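GCN5-related N-acetyltransferase (Streptococcus suis, PDB 3G3S) probably transfers an acetyl group from acetyl-coenzyme A to an acceptor substrate, as in other GNAT-family acetyltransferases. Local coordinates at residues Y100-D105 against L235-D240. Numbering follows the deposited sequence.
Sequences YATKKD and LGYELD
Antiparallel pairing joins the end of strand 94-102 to the start of strand 239-248 in the mixed sheet of this GNAT-family protein, with Thr102 facing Leu239 as a non-hydrogen-bonded pair. Their CA atoms lie 4.4 Å apart and their side chains diverge. A backbone bond lies to each side of the pair. Asp240 N donates to Ala101 O at 2.8 Å. Lys103 N donates to Glu238 O, also at 2.8 Å. One water donates to both Thr102 O and Asp240 OD2; a second joins Lys103 O to Glu238 N. The first torsion of Leu239 (chi1 173°) sets CG beside its own carbonyl carbon. Leu239 CD1 meets the edge of the Tyr100 ring near its plane, 3.9 Å from Tyr100 CB. Lys103 is extended beyond CG, and its CE passes 3.6 Å from Leu239 O. Thr102 OG1 lies 3.9 Å from Tyr237 CD1, oblique to the ring, and hydrogen-bonds Trp221 O. Tyr237 OH hydrogen-bonds Pro219 O. Both acceptors belong to strand 218-223, the other sheet neighbour of strand 94-102. Helix 226-235 ends in a Schellman motif at Gly236, and its Leu229 touches both Tyr100 and Leu239.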
# COMPACT_ATOMS: atom_id res chain seq x y z
N TYR A 100 -2.64 -15.77 -21.13
CA TYR A 100 -2.48 -16.86 -20.17
C TYR A 100 -1.91 -16.34 -18.86
O TYR A 100 -0.77 -15.88 -18.79
CB TYR A 100 -1.60 -17.97 -20.79
CG TYR A 100 -2.19 -18.49 -22.10
CD1 TYR A 100 -1.90 -17.85 -23.29
CD2 TYR A 100 -3.07 -19.59 -22.14
CE1 TYR A 100 -2.46 -18.26 -24.50
CE2 TYR A 100 -3.62 -20.01 -23.36
CZ TYR A 100 -3.32 -19.32 -24.53
OH TYR A 100 -3.81 -19.70 -25.74
N ALA A 101 -2.72 -16.42 -17.81
CA ALA A 101 -2.33 -16.02 -16.50
C ALA A 101 -1.50 -17.16 -15.92
O ALA A 101 -1.73 -18.31 -16.25
CB ALA A 101 -3.54 -15.81 -15.66
N THR A 102 -0.59 -16.82 -15.04
CA THR A 102 0.22 -17.83 -14.35
C THR A 102 -0.06 -17.72 -12.85
O THR A 102 -0.54 -16.69 -12.37
CB THR A 102 1.74 -17.68 -14.67
OG1 THR A 102 2.26 -16.49 -14.07
CG2 THR A 102 1.99 -17.67 -16.20
N LYS A 103 0.22 -18.80 -12.13
CA LYS A 103 0.01 -18.85 -10.70
C LYS A 103 1.01 -17.90 -10.07
O LYS A 103 2.13 -17.78 -10.56
CB LYS A 103 0.20 -20.28 -10.18
CG LYS A 103 -0.85 -21.23 -10.72
CD LYS A 103 -0.83 -22.59 -10.01
CE LYS A 103 -1.91 -23.50 -10.60
NZ LYS A 103 -1.94 -24.86 -9.99
N LYS A 104 0.60 -17.24 -8.99
CA LYS A 104 1.45 -16.29 -8.28
C LYS A 104 2.24 -16.88 -7.11
O LYS A 104 2.85 -16.13 -6.37
CB LYS A 104 0.62 -15.11 -7.79
CG LYS A 104 -0.16 -14.41 -8.91
CD LYS A 104 0.75 -13.98 -10.04
CE LYS A 104 0.02 -13.50 -11.29
NZ LYS A 104 1.02 -13.39 -12.42
N ASP A 105 2.23 -18.20 -6.97
CA ASP A 105 2.96 -18.90 -5.88
C ASP A 105 4.18 -19.68 -6.38
O ASP A 105 4.55 -20.73 -5.82
CB ASP A 105 2.01 -19.87 -5.16
CG ASP A 105 1.45 -20.93 -6.07
OD1 ASP A 105 1.80 -20.95 -7.27
OD2 ASP A 105 0.63 -21.76 -5.60
N LEU A 235 10.89 -21.06 -17.27
CA LEU A 235 11.45 -20.26 -16.17
C LEU A 235 10.89 -20.64 -14.81
O LEU A 235 11.32 -20.10 -13.81
CB LEU A 235 11.22 -18.77 -16.43
CG LEU A 235 11.96 -18.21 -17.65
CD1 LEU A 235 11.43 -16.85 -17.99
CD2 LEU A 235 13.47 -18.16 -17.42
N GLY A 236 9.89 -21.52 -14.79
CA GLY A 236 9.33 -22.03 -13.53
C GLY A 236 7.89 -21.68 -13.25
O GLY A 236 7.33 -22.19 -12.30
N TYR A 237 7.29 -20.81 -14.06
CA TYR A 237 5.90 -20.44 -13.84
C TYR A 237 4.98 -21.59 -14.24
O TYR A 237 5.34 -22.45 -15.05
CB TYR A 237 5.55 -19.16 -14.61
CG TYR A 237 6.36 -17.95 -14.22
CD1 TYR A 237 5.95 -17.14 -13.18
CD2 TYR A 237 7.52 -17.60 -14.89
CE1 TYR A 237 6.69 -16.06 -12.78
CE2 TYR A 237 8.24 -16.48 -14.54
CZ TYR A 237 7.80 -15.69 -13.49
OH TYR A 237 8.54 -14.60 -13.07
N GLU A 238 3.79 -21.63 -13.65
CA GLU A 238 2.79 -22.61 -14.00
C GLU A 238 1.54 -21.88 -14.40
O GLU A 238 1.17 -20.86 -13.80
CB GLU A 238 2.49 -23.55 -12.85
CG GLU A 238 3.64 -24.49 -12.55
CD GLU A 238 3.35 -25.44 -11.42
OE1 GLU A 238 2.17 -25.54 -11.00
OE2 GLU A 238 4.31 -26.09 -10.94
N LEU A 239 0.88 -22.42 -15.41
CA LEU A 239 -0.35 -21.86 -15.94
C LEU A 239 -1.43 -21.84 -14.88
O LEU A 239 -1.58 -22.81 -14.11
CB LEU A 239 -0.83 -22.70 -17.11
CG LEU A 239 -2.21 -22.37 -17.70
CD1 LEU A 239 -2.23 -21.03 -18.45
CD2 LEU A 239 -2.66 -23.51 -18.63
N ASP A 240 -2.16 -20.72 -14.81
CA ASP A 240 -3.33 -20.58 -13.96
C ASP A 240 -4.49 -20.88 -14.91
O ASP A 240 -5.10 -21.95 -14.85
CB ASP A 240 -3.41 -19.16 -13.37
CG ASP A 240 -4.71 -18.91 -12.57
OD1 ASP A 240 -5.52 -19.85 -12.41
OD2 ASP A 240 -4.90 -17.77 -12.08
O HOH W 1 -3.06 -16.15 -11.45
O HOH W 2 3.61 -19.70 -11.28